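Long-range contacts in hypothetical membrane spanning protein (Vibrio fischeri, PDB 4RCK), which is of unknown function but probably sits in the membrane and carries a BatA-type von Willebrand factor A domain that binds magnesium: residues A[18-23]-A[63-68]; A[124-129]-A[155-160]; A[147-152]-A[193-198]; A[161-166]-A[177-182]. All blocks are in the same frame, centred on the assembly; numbering follows the deposited sequence. Where two conformers were deposited one is given.

In the fold
Interactions 1 and 2 are buried strand pairs, each part of the central sheet of a von Willebrand factor type A fold. They lie apart in one chain, centres about 28 Å from each other, and the second subunit joins the halves by pairing its strands with theirs. Both are parallel ladders with mostly apolar side chains, but one face of interaction 1 holds the buried Asp20-Arg65 salt bridge. Interaction 3 is a surface contact between helix ends; it touches interaction 2 through Thr195 and Asn152 and has no hydrogen bond across it. In interaction 4, partly buried and following strand 154-161, a glycine-containing loop bonded to a threonine hydroxyl leads into a short antiparallel hairpin.

Interaction 1: residues A[18-23]-A[63-68]; sequences HRDMML and GDRLGL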
loop_
_atom_site.group_PDB
_atom_site.type_symbol
_atom_site.label_atom_id
_atom_site.label_comp_id
_atom_site.label_asym_id
_atom_site.label_seq_id
_atom_site.Cartn_x
_atom_site.Cartn_y
_atom_site.Cartn_z
ATOM N N HIS A 18 -7.486 2.752 -3.660
ATOM C CA HIS A 18 -6.640 1.580 -3.850
ATOM C C HIS A 18 -7.271 0.320 -3.260
ATOM O O HIS A 18 -7.880 0.363 -2.191
ATOM C CB HIS A 18 -5.263 1.821 -3.229
ATOM C CG HIS A 18 -4.676 3.156 -3.568
ATOM N ND1 HIS A 18 -4.224 3.472 -4.832
ATOM C CD2 HIS A 18 -4.466 4.257 -2.808
ATOM C CE1 HIS A 18 -3.762 4.709 -4.835
ATOM N NE2 HIS A 18 -3.897 5.208 -3.620
ATOM N N ARG A 19 -7.113 -0.799 -3.960
ATOM C CA ARG A 19 -7.694 -2.071 -3.532
ATOM C C ARG A 19 -6.646 -3.082 -3.066
ATOM O O ARG A 19 -5.508 -3.072 -3.531
ATOM C CB ARG A 19 -8.510 -2.694 -4.668
ATOM C CG ARG A 19 -9.844 -2.026 -4.945
ATOM C CD ARG A 19 -10.586 -2.757 -6.052
ATOM N NE ARG A 19 -12.017 -2.854 -5.783
ATOM C CZ ARG A 19 -12.913 -1.949 -6.162
ATOM N NH1 ARG A 19 -12.528 -0.870 -6.828
ATOM N NH2 ARG A 19 -14.196 -2.124 -5.872
ATOM N N ASP A 20 -7.049 -3.955 -2.146
ATOM C CA ASP A 20 -6.244 -5.109 -1.750
ATOM C C ASP A 20 -6.899 -6.387 -2.252
ATOM O O ASP A 20 -8.004 -6.725 -1.833
ATOM C CB ASP A 20 -6.071 -5.172 -0.231
ATOM C CG ASP A 20 -5.009 -4.222 0.275
ATOM O OD1 ASP A 20 -4.205 -3.736 -0.547
ATOM O OD2 ASP A 20 -4.971 -3.972 1.499
HETATM N N MSE A 21 -6.224 -7.100 -3.145
HETATM C CA MSE A 21 -6.816 -8.293 -3.736
HETATM C C MSE A 21 -5.907 -9.508 -3.598
HETATM O O MSE A 21 -4.756 -9.492 -4.032
HETATM C CB MSE A 21 -7.149 -8.044 -5.207
HETATM C CG MSE A 21 -7.035 -6.587 -5.626
HETATM SE SE MSE A 21 -8.373 -6.088 -6.945
HETATM C CE MSE A 21 -8.239 -7.660 -8.085
HETATM N N MSE A 22 -6.437 -10.562 -2.984
HETATM C CA MSE A 22 -5.679 -11.787 -2.771
HETATM C C MSE A 22 -6.090 -12.865 -3.763
HETATM O O MSE A 22 -7.252 -13.271 -3.806
HETATM C CB MSE A 22 -5.872 -12.297 -1.343
HETATM C CG MSE A 22 -4.716 -13.131 -0.824
HETATM SE SE MSE A 22 -3.161 -12.025 -0.460
HETATM C CE MSE A 22 -4.078 -10.571 0.458
ATOM N N LEU A 23 -5.131 -13.327 -4.558
ATOM C CA LEU A 23 -5.382 -14.399 -5.510
ATOM C C LEU A 23 -5.105 -15.755 -4.869
ATOM O O LEU A 23 -4.028 -15.984 -4.320
ATOM C CB LEU A 23 -4.528 -14.217 -6.765
ATOM C CG LEU A 23 -4.707 -12.903 -7.528
ATOM C CD1 LEU A 23 -3.797 -12.856 -8.745
ATOM C CD2 LEU A 23 -6.162 -12.704 -7.933
ATOM N N GLY A 63 -2.853 0.513 -9.417
ATOM C CA GLY A 63 -2.964 1.189 -8.137
ATOM C C GLY A 63 -3.421 0.298 -6.999
ATOM O O GLY A 63 -3.736 0.787 -5.914
ATOM N N ASP A 64 -3.450 -1.008 -7.237
ATOM C CA ASP A 64 -3.902 -1.954 -6.221
ATOM C C ASP A 64 -2.778 -2.876 -5.762
ATOM O O ASP A 64 -1.823 -3.119 -6.499
ATOM C CB ASP A 64 -5.070 -2.788 -6.752
ATOM C CG ASP A 64 -6.122 -1.946 -7.445
ATOM O OD1 ASP A 64 -6.709 -1.064 -6.785
ATOM O OD2 ASP A 64 -6.368 -2.173 -8.648
ATOM N N ARG A 65 -2.896 -3.381 -4.537
ATOM C CA ARG A 65 -1.969 -4.390 -4.036
ATOM C C ARG A 65 -2.482 -5.789 -4.338
ATOM O O ARG A 65 -3.677 -6.060 -4.229
ATOM C CB ARG A 65 -1.743 -4.237 -2.531
ATOM C CG ARG A 65 -0.649 -3.259 -2.165
ATOM C CD ARG A 65 -0.333 -3.312 -0.684
ATOM N NE ARG A 65 -1.519 -3.087 0.134
ATOM C CZ ARG A 65 -1.561 -3.266 1.449
ATOM N NH1 ARG A 65 -0.480 -3.675 2.098
ATOM N NH2 ARG A 65 -2.684 -3.038 2.116
ATOM N N LEU A 66 -1.570 -6.677 -4.714
ATOM C CA LEU A 66 -1.932 -8.044 -5.058
ATOM C C LEU A 66 -1.040 -9.054 -4.341
ATOM O O LEU A 66 0.155 -8.820 -4.150
ATOM C CB LEU A 66 -1.855 -8.244 -6.573
ATOM C CG LEU A 66 -2.973 -7.588 -7.388
ATOM C CD1 LEU A 66 -2.573 -7.434 -8.846
ATOM C CD2 LEU A 66 -4.249 -8.403 -7.273
ATOM N N GLY A 67 -1.634 -10.174 -3.939
ATOM C CA GLY A 67 -0.910 -11.238 -3.268
ATOM C C GLY A 67 -1.314 -12.598 -3.806
ATOM O O GLY A 67 -2.363 -12.731 -4.436
ATOM N N LEU A 68 -0.492 -13.612 -3.553
ATOM C CA LEU A 68 -0.721 -14.932 -4.137
ATOM C C LEU A 68 -0.728 -16.064 -3.107
ATOM O O LEU A 68 0.253 -16.279 -2.394
ATOM C CB LEU A 68 0.337 -15.214 -5.208
ATOM C CG LEU A 68 0.286 -16.563 -5.929
ATOM C CD1 LEU A 68 -1.102 -16.830 -6.492
ATOM C CD2 LEU A 68 1.331 -16.601 -7.035
#
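Arg19, Met21 and Leu23 on one strand bond Arg65 and Gly67 on the other in a parallel ladder. Arg65 N donates to Arg19 O at 2.8 Å, Met21 N to Arg65 O at 3.0 Å, Gly67 N to Met21 O and Leu23 N to Gly67 O. Two side-chain bonds start it: His18 ND1 meets a lone pair of Gly63 O in the carbonyl plane at 2.9 Å, and Asp64 OD1 takes Arg19 N at 2.9 Å on the anti side of its carboxylate.

The strands belong to the central sheet of the von Willebrand factor type A fold. Strand 65-71 lies between 19-26 and the antiparallel 75-82, and a strand of the second subunit pairs with 19-26 in parallel.

Asp20 and Arg65 lie side by side on one face, pointing the same way, with Asp20 CG anti to its carbonyl carbon (chi1 -79°), beside the backbone N. Arg65 NE reaches Asp20 OD1 at 2.8 Å and Arg65 NH2 reaches Asp20 OD2; both bonds of this salt bridge are weak in angle, the planes turned 57° apart. Pairing the charges suits a site buried against Phe117.

Among apolar contacts, Met21 CB lies 3.6 Å from Leu66 CD2, and with Leu23 they meet helix 46-60. On the Asp20 face, selenomethionine Met22 sets SE 3.7 Å from Gly67 CA, where a residue without side chain fits.

Interaction 2: residues A[124-129]-A[155-160]; sequences QRTIIL and KIYTVG
Tyr157 N donates to Ile127 O at 2.7 Å, one of five backbone bonds that zip strand 124-131 to strand 154-161 in parallel. Helix 142-151 links the two strands in a beta-alpha-beta unit of the von Willebrand factor type A fold. Either side of this bond in the ladder lie Ile127 N to Lys155 O at 2.9 Å and Leu129 N to Tyr157 O at 2.9 Å, and the CA hydrogens of Ile156 and Thr158 add weaker contacts to Ile127 O and Leu129 O.

Branched and aliphatic residues suit the face that helix 185-195 and the second subunit cover jointly. Ile127 and Ile156 meet at their branch points, CB to CB at 3.7 Å, their side chains crossing obliquely. Ile156 then reaches across and forward to the neighbouring strand, and its CD1 lies 3.5 Å from Leu129 CB. Thr158 joins this face, its OG1 satisfied by Leu188 O.

On the other face Ile128 and Tyr157 pack under helix 205-218, while strand 124-131 continues the sheet into the second subunit along its far side. Thr126 and Tyr157 divide their chemistry there. Glu219 satisfies both hydroxyls, Thr126 OG1 through OE1 and Tyr157 OH through OE2, which suits these two buried residues. Their apolar parts touch each other: with chi1 at -57°, Thr126 places OG1 beside its backbone N and CG2 anti to that N, and this methyl meets the Tyr157 ring at its edge, in plane, 3.8 Å from CE2.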
loop_
_atom_site.group_PDB
_atom_site.type_symbol
_atom_site.label_atom_id
_atom_site.label_comp_id
_atom_site.label_asym_id
_atom_site.label_seq_id
_atom_site.Cartn_x
_atom_site.Cartn_y
_atom_site.Cartn_z
ATOM N N GLN A 124 2.565 0.863 10.791
ATOM C CA GLN A 124 3.197 1.687 11.809
ATOM C C GLN A 124 3.136 3.151 11.397
ATOM O O GLN A 124 3.510 3.511 10.281
ATOM C CB GLN A 124 4.637 1.241 12.053
ATOM C CG GLN A 124 4.732 -0.112 12.737
ATOM C CD GLN A 124 6.159 -0.591 12.906
ATOM O OE1 GLN A 124 7.087 0.209 13.018
ATOM N NE2 GLN A 124 6.340 -1.906 12.923
ATOM N N ARG A 125 2.648 3.987 12.305
ATOM C CA ARG A 125 2.384 5.386 12.000
ATOM C C ARG A 125 3.576 6.276 12.326
ATOM O O ARG A 125 4.158 6.183 13.406
ATOM C CB ARG A 125 1.145 5.854 12.762
ATOM C CG ARG A 125 -0.113 5.092 12.384
ATOM C CD ARG A 125 -1.220 5.298 13.400
ATOM N NE ARG A 125 -2.500 4.796 12.910
ATOM C CZ ARG A 125 -3.611 4.744 13.637
ATOM N NH1 ARG A 125 -3.602 5.157 14.897
ATOM N NH2 ARG A 125 -4.731 4.275 13.105
ATOM N N THR A 126 3.932 7.143 11.384
ATOM C CA THR A 126 5.091 8.012 11.543
ATOM C C THR A 126 4.810 9.429 11.049
ATOM O O THR A 126 4.357 9.625 9.924
ATOM C CB THR A 126 6.312 7.453 10.789
ATOM O OG1 THR A 126 6.591 6.125 11.248
ATOM C CG2 THR A 126 7.530 8.334 11.018
ATOM N N ILE A 127 5.080 10.416 11.898
ATOM C CA ILE A 127 4.932 11.814 11.511
ATOM C C ILE A 127 6.298 12.478 11.387
ATOM O O ILE A 127 7.161 12.299 12.243
ATOM C CB ILE A 127 4.077 12.604 12.526
ATOM C CG1 ILE A 127 2.755 11.885 12.801
ATOM C CG2 ILE A 127 3.822 14.021 12.026
ATOM C CD1 ILE A 127 1.883 12.584 13.823
ATOM N N ILE A 128 6.500 13.233 10.314
ATOM C CA ILE A 128 7.715 14.023 10.171
ATOM C C ILE A 128 7.372 15.506 10.116
ATOM O O ILE A 128 6.832 15.994 9.124
ATOM C CB ILE A 128 8.513 13.634 8.917
ATOM C CG1 ILE A 128 8.776 12.128 8.902
ATOM C CG2 ILE A 128 9.825 14.407 8.863
ATOM C CD1 ILE A 128 9.530 11.654 7.684
ATOM N N LEU A 129 7.684 16.212 11.196
ATOM C CA LEU A 129 7.411 17.639 11.296
ATOM C C LEU A 129 8.696 18.449 11.251
ATOM O O LEU A 129 9.662 18.132 11.945
ATOM C CB LEU A 129 6.649 17.949 12.587
ATOM C CG LEU A 129 6.765 19.357 13.177
ATOM C CD1 LEU A 129 5.770 20.305 12.529
ATOM C CD2 LEU A 129 6.584 19.322 14.690
ATOM N N LYS A 155 4.827 7.695 15.910
ATOM C CA LYS A 155 6.167 8.160 16.237
ATOM C C LYS A 155 6.474 9.394 15.397
ATOM O O LYS A 155 6.586 9.302 14.175
ATOM C CB LYS A 155 7.198 7.054 15.985
ATOM C CG LYS A 155 8.615 7.390 16.427
ATOM C CD LYS A 155 9.610 6.307 16.014
ATOM C CE LYS A 155 9.456 5.039 16.844
ATOM N NZ LYS A 155 10.408 3.976 16.407
ATOM N N ILE A 156 6.592 10.552 16.042
ATOM C CA ILE A 156 6.837 11.786 15.300
ATOM C C ILE A 156 8.283 12.273 15.440
ATOM O O ILE A 156 8.793 12.493 16.542
ATOM C CB ILE A 156 5.844 12.916 15.721
ATOM C CG1 ILE A 156 6.514 14.292 15.737
ATOM C CG2 ILE A 156 5.207 12.626 17.053
ATOM C CD1 ILE A 156 6.484 14.991 14.416
ATOM N N TYR A 157 8.941 12.400 14.290
ATOM C CA TYR A 157 10.278 12.968 14.200
ATOM C C TYR A 157 10.185 14.467 13.952
ATOM O O TYR A 157 9.399 14.915 13.116
ATOM C CB TYR A 157 11.081 12.304 13.078
ATOM C CG TYR A 157 11.359 10.832 13.284
ATOM C CD1 TYR A 157 12.407 10.413 14.090
ATOM C CD2 TYR A 157 10.589 9.863 12.656
ATOM C CE1 TYR A 157 12.673 9.071 14.279
ATOM C CE2 TYR A 157 10.848 8.516 12.836
ATOM C CZ TYR A 157 11.891 8.126 13.649
ATOM O OH TYR A 157 12.156 6.788 13.834
ATOM N N THR A 158 10.989 15.242 14.670
ATOM C CA THR A 158 10.959 16.692 14.534
ATOM C C THR A 158 12.260 17.218 13.931
ATOM O O THR A 158 13.344 16.739 14.258
ATOM C CB THR A 158 10.704 17.370 15.891
ATOM O OG1 THR A 158 11.809 17.118 16.768
ATOM C CG2 THR A 158 9.433 16.825 16.525
ATOM N N VAL A 159 12.145 18.199 13.041
ATOM C CA VAL A 159 13.311 18.768 12.371
ATOM C C VAL A 159 13.358 20.287 12.501
ATOM O O VAL A 159 12.539 20.993 11.915
ATOM C CB VAL A 159 13.337 18.402 10.870
ATOM C CG1 VAL A 159 14.608 18.923 10.218
ATOM C CG2 VAL A 159 13.217 16.897 10.682
ATOM N N GLY A 160 14.316 20.788 13.275
ATOM C CA GLY A 160 14.529 22.220 13.375
ATOM C C GLY A 160 15.343 22.693 12.188
ATOM O O GLY A 160 16.316 22.042 11.806
#

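Interaction 3: residues A[147-152]-A[193-198]; sequences QLAKDN and TMTGGQ
Lys150 and Thr195 bring the ends of helices 142-151 and 185-195 together with their CA atoms 5.2 Å apart, although no hydrogen bond passes between the two segments. The side chains make a modest contact, partly against backbone. Selenomethionine Met194 runs out straight as far as SE, which rests 3.7 Å from Gln147 N, and bends only beyond it, at CE; a long, flexible apolar chain suits this site, where it also touches Leu143 and Ala146. Lys150, fully extended, passes its methylenes by the other helix, with CD 3.3 Å from Met194 O. Its aliphatic stem thus does the packing while the residue as a whole stays exposed.

Both helices lie on one flank of the central sheet in the alpha-beta-alpha sandwich of the von Willebrand factor type A fold, Ala149 meeting Ala154 and Ile191 meeting Ile156 on the strand they share. Ala149 is small enough to fit between that strand and Thr195, and it also packs on Thr114 of the second subunit.

Thr195 serves two roles. Its CG2 lies 4.2 Å from Lys150 CB, while chi1 of 55° turns OG1 back to Ile191 O and Ala192 O in its own helix. The next residue, Gly196, ends that helix in a Schellman motif; its positive phi of 97° is one that glycine adopts readily. Asn152 follows the last turn of the other helix, and its ND2 bonds to Leu148 O at 3.1 Å, nearly straight at 175°, while Asn152 N reaches the same oxygen from the opposite face of the carbonyl.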
loop_
_atom_site.group_PDB
_atom_site.type_symbol
_atom_site.label_atom_id
_atom_site.label_comp_id
_atom_site.label_asym_id
_atom_site.label_seq_id
_atom_site.Cartn_x
_atom_site.Cartn_y
_atom_site.Cartn_z
ATOM N N GLN A 147 0.967 14.378 22.786
ATOM C CA GLN A 147 0.438 13.348 23.679
ATOM C C GLN A 147 -0.561 12.454 22.970
ATOM O O GLN A 147 -0.654 11.259 23.227
ATOM C CB GLN A 147 -0.216 13.999 24.904
ATOM C CG GLN A 147 -0.935 13.030 25.822
ATOM C CD GLN A 147 -0.045 11.889 26.260
ATOM O OE1 GLN A 147 0.752 12.029 27.186
ATOM N NE2 GLN A 147 -0.172 10.749 25.590
ATOM N N LEU A 148 -1.294 13.066 22.058
ATOM C CA LEU A 148 -2.343 12.399 21.318
ATOM C C LEU A 148 -1.772 11.474 20.264
ATOM O O LEU A 148 -2.279 10.377 20.067
ATOM C CB LEU A 148 -3.244 13.443 20.681
ATOM C CG LEU A 148 -3.595 14.522 21.711
ATOM C CD1 LEU A 148 -3.907 15.789 21.093
ATOM C CD2 LEU A 148 -4.675 14.109 22.676
ATOM N N ALA A 149 -0.706 11.922 19.604
ATOM C CA ALA A 149 0.023 11.108 18.638
ATOM C C ALA A 149 0.570 9.839 19.283
ATOM O O ALA A 149 0.666 8.798 18.636
ATOM C CB ALA A 149 1.152 11.916 18.025
ATOM N N LYS A 150 0.939 9.935 20.557
ATOM C CA LYS A 150 1.405 8.772 21.303
ATOM C C LYS A 150 0.236 7.846 21.616
ATOM O O LYS A 150 0.372 6.622 21.568
ATOM C CB LYS A 150 2.107 9.201 22.592
ATOM C CG LYS A 150 2.659 8.045 23.409
ATOM C CD LYS A 150 3.401 8.543 24.637
ATOM C CE LYS A 150 4.004 7.390 25.420
ATOM N NZ LYS A 150 4.786 7.870 26.592
ATOM N N ASP A 151 -0.912 8.437 21.934
ATOM C CA ASP A 151 -2.129 7.672 22.183
ATOM C C ASP A 151 -2.554 6.898 20.941
ATOM O O ASP A 151 -3.162 5.834 21.042
ATOM C CB ASP A 151 -3.270 8.592 22.636
ATOM C CG ASP A 151 -2.978 9.284 23.952
ATOM O OD1 ASP A 151 -2.159 8.761 24.734
ATOM O OD2 ASP A 151 -3.575 10.353 24.204
ATOM N N ASN A 152 -2.227 7.441 19.772
ATOM C CA ASN A 152 -2.579 6.822 18.499
ATOM C C ASN A 152 -1.409 6.078 17.860
ATOM O O ASN A 152 -1.439 5.770 16.665
ATOM C CB ASN A 152 -3.099 7.875 17.524
ATOM C CG ASN A 152 -4.541 8.255 17.787
ATOM O OD1 ASN A 152 -5.457 7.698 17.184
ATOM N ND2 ASN A 152 -4.752 9.196 18.701
ATOM N N THR A 193 10.756 13.166 21.668
ATOM C CA THR A 193 11.059 12.302 22.805
ATOM C C THR A 193 9.800 11.675 23.396
ATOM O O THR A 193 9.761 10.470 23.655
ATOM C CB THR A 193 11.807 13.079 23.910
ATOM O OG1 THR A 193 13.181 13.234 23.537
ATOM C CG2 THR A 193 11.732 12.340 25.239
HETATM N N MSE A 194 8.774 12.497 23.597
HETATM C CA MSE A 194 7.508 12.044 24.167
HETATM C C MSE A 194 6.901 10.891 23.371
HETATM O O MSE A 194 6.269 9.998 23.934
HETATM C CB MSE A 194 6.517 13.208 24.233
HETATM C CG MSE A 194 5.153 12.852 24.790
HETATM SE SE MSE A 194 4.005 14.417 24.938
HETATM C CE MSE A 194 5.053 15.439 26.227
ATOM N N THR A 195 7.113 10.913 22.060
ATOM C CA THR A 195 6.485 9.950 21.163
ATOM C C THR A 195 7.454 8.886 20.663
ATOM O O THR A 195 7.058 7.966 19.949
ATOM C CB THR A 195 5.876 10.658 19.959
ATOM O OG1 THR A 195 6.891 11.437 19.315
ATOM C CG2 THR A 195 4.752 11.576 20.413
ATOM N N GLY A 196 8.724 9.021 21.028
ATOM C CA GLY A 196 9.713 8.010 20.705
ATOM C C GLY A 196 10.540 8.304 19.470
ATOM O O GLY A 196 11.434 7.535 19.118
ATOM N N GLY A 197 10.246 9.416 18.805
ATOM C CA GLY A 197 11.012 9.819 17.641
ATOM C C GLY A 197 12.312 10.490 18.035
ATOM O O GLY A 197 12.746 10.401 19.183
ATOM N N GLN A 198 12.937 11.164 17.077
ATOM C CA GLN A 198 14.163 11.909 17.328
ATOM C C GLN A 198 14.019 13.344 16.842
ATOM O O GLN A 198 13.175 13.638 15.996
ATOM C CB GLN A 198 15.355 11.240 16.639
ATOM C CG GLN A 198 15.693 9.862 17.178
ATOM C CD GLN A 198 16.224 9.908 18.597
ATOM O OE1 GLN A 198 15.788 9.147 19.460
ATOM N NE2 GLN A 198 17.176 10.802 18.845
#

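Interaction 4: residues A[161-166]-A[177-182]; sequences IGAGEM and VNTARD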
loop_
_atom_site.group_PDB
_atom_site.type_symbol
_atom_site.label_atom_id
_atom_site.label_comp_id
_atom_site.label_asym_id
_atom_site.label_seq_id
_atom_site.Cartn_x
_atom_site.Cartn_y
_atom_site.Cartn_z
ATOM N N ILE A 161 14.955 23.820 11.601
ATOM C CA ILE A 161 15.610 24.291 10.386
ATOM C C ILE A 161 15.969 25.779 10.455
ATOM O O ILE A 161 15.123 26.636 10.725
ATOM C CB ILE A 161 14.731 24.004 9.142
ATOM C CG1 ILE A 161 15.448 24.441 7.864
ATOM C CG2 ILE A 161 13.355 24.648 9.268
ATOM C CD1 ILE A 161 14.752 23.998 6.598
ATOM N N GLY A 162 17.245 26.071 10.218
ATOM C CA GLY A 162 17.772 27.414 10.371
ATOM C C GLY A 162 19.280 27.372 10.526
ATOM O O GLY A 162 19.827 26.422 11.089
ATOM N N ALA A 163 19.956 28.404 10.035
ATOM C CA ALA A 163 21.414 28.441 10.056
ATOM C C ALA A 163 21.963 28.764 11.441
ATOM O O ALA A 163 22.976 28.203 11.862
ATOM C CB ALA A 163 21.929 29.452 9.042
ATOM N N GLY A 164 21.292 29.666 12.147
ATOM C CA GLY A 164 21.801 30.173 13.407
ATOM C C GLY A 164 22.688 31.375 13.148
ATOM O O GLY A 164 22.446 32.132 12.207
ATOM N N GLU A 165 23.714 31.552 13.975
ATOM C CA GLU A 165 24.634 32.676 13.822
ATOM C C GLU A 165 25.330 32.631 12.465
ATOM O O GLU A 165 25.905 31.612 12.081
ATOM C CB GLU A 165 25.669 32.690 14.950
ATOM C CG GLU A 165 25.739 34.013 15.698
ATOM C CD GLU A 165 26.877 34.069 16.700
ATOM O OE1 GLU A 165 27.433 33.003 17.037
ATOM O OE2 GLU A 165 27.219 35.184 17.147
HETATM N N MSE A 166 25.269 33.744 11.741
HETATM C CA MSE A 166 25.798 33.811 10.384
HETATM C C MSE A 166 26.449 35.165 10.116
HETATM O O MSE A 166 25.838 36.211 10.338
HETATM C CB MSE A 166 24.680 33.549 9.368
HETATM C CG MSE A 166 25.076 32.657 8.202
HETATM SE SE MSE A 166 23.551 32.167 7.083
HETATM C CE MSE A 166 23.066 33.936 6.422
ATOM N N VAL A 177 24.233 37.940 11.836
ATOM C CA VAL A 177 22.817 37.613 11.927
ATOM C C VAL A 177 22.618 36.210 12.490
ATOM O O VAL A 177 23.245 35.257 12.029
ATOM C CB VAL A 177 22.128 37.704 10.547
ATOM C CG1 VAL A 177 20.617 37.627 10.698
ATOM C CG2 VAL A 177 22.533 38.985 9.835
ATOM N N ASN A 178 21.763 36.091 13.502
ATOM C CA ASN A 178 21.305 34.785 13.962
ATOM C C ASN A 178 19.926 34.521 13.377
ATOM O O ASN A 178 18.929 35.079 13.838
ATOM C CB ASN A 178 21.276 34.706 15.490
ATOM C CG ASN A 178 20.860 33.335 15.997
ATOM O OD1 ASN A 178 21.594 32.357 15.852
ATOM N ND2 ASN A 178 19.680 33.260 16.603
ATOM N N THR A 179 19.880 33.667 12.360
ATOM C CA THR A 179 18.697 33.532 11.516
ATOM C C THR A 179 17.570 32.686 12.106
ATOM O O THR A 179 16.451 32.695 11.589
ATOM C CB THR A 179 19.077 32.935 10.161
ATOM O OG1 THR A 179 19.658 31.641 10.356
ATOM C CG2 THR A 179 20.082 33.827 9.451
ATOM N N ALA A 180 17.861 31.963 13.181
ATOM C CA ALA A 180 16.846 31.145 13.832
ATOM C C ALA A 180 16.757 31.452 15.318
ATOM O O ALA A 180 16.999 30.584 16.155
ATOM C CB ALA A 180 17.131 29.666 13.612
ATOM N N ARG A 181 16.406 32.691 15.640
ATOM C CA ARG A 181 16.182 33.086 17.022
ATOM C C ARG A 181 14.900 32.445 17.523
ATOM O O ARG A 181 14.811 32.003 18.670
ATOM C CB ARG A 181 16.093 34.607 17.141
ATOM C CG ARG A 181 16.534 35.333 15.886
ATOM C CD ARG A 181 15.485 36.315 15.391
ATOM N NE ARG A 181 15.532 36.457 13.937
ATOM C CZ ARG A 181 16.451 37.156 13.281
ATOM N NH1 ARG A 181 17.410 37.779 13.946
ATOM N NH2 ARG A 181 16.415 37.231 11.957
ATOM N N ASP A 182 13.915 32.390 16.634
ATOM C CA ASP A 182 12.574 31.947 16.978
ATOM C C ASP A 182 12.513 30.453 17.279
ATOM O O ASP A 182 11.766 30.033 18.167
ATOM C CB ASP A 182 11.610 32.290 15.842
ATOM C CG ASP A 182 10.221 32.626 16.337
ATOM O OD1 ASP A 182 10.113 33.249 17.413
ATOM O OD2 ASP A 182 9.241 32.268 15.651
#
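Gly164 N donates to Thr179 OG1 at 3.1 Å and Ala163 N more weakly to the same oxygen at 3.3 Å, at the buried, close-packed end of this contact. Asp35 of the second subunit also hydrogen-bonds to this hydroxyl. With chi1 at 60°, OG1 stands between the backbone N and the carbonyl carbon of Thr179, a rotation that places it near the amides of Ala163 and Gly164. The backbone answers in return: Thr179 N bonds to Gly164 O at 3.0 Å from well above the carbonyl plane. Beside this, Ala180 CB sits 4.0 Å from Gly162 CA; the glycine, having no side chain, makes room for the methyl. Gly164 suits its own place through a positive phi of 88°.

This loop lies near the metal site of the von Willebrand factor type A domain: Gly162 is close to Asp132, a known magnesium-binding residue, though no metal is bound to it in this chain. The loop leads into a beta hairpin of strands 165-169 and 174-178.

The hairpin is the more solvent-exposed side. Met166 and Val177, partly exposed, form a hydrogen-bonded antiparallel pair, with Val177 N to Met166 O at 2.8 Å, and selenomethionine Met166 packs on Phe43 of the second subunit. Across from Asn178, in the non-hydrogen-bonded pair, the charged carboxylate of Glu165 suits its solvent-exposed place. Asn178 OD1 comes within 2.9 Å of Glu165 N, but at an angle too poor for a hydrogen bond.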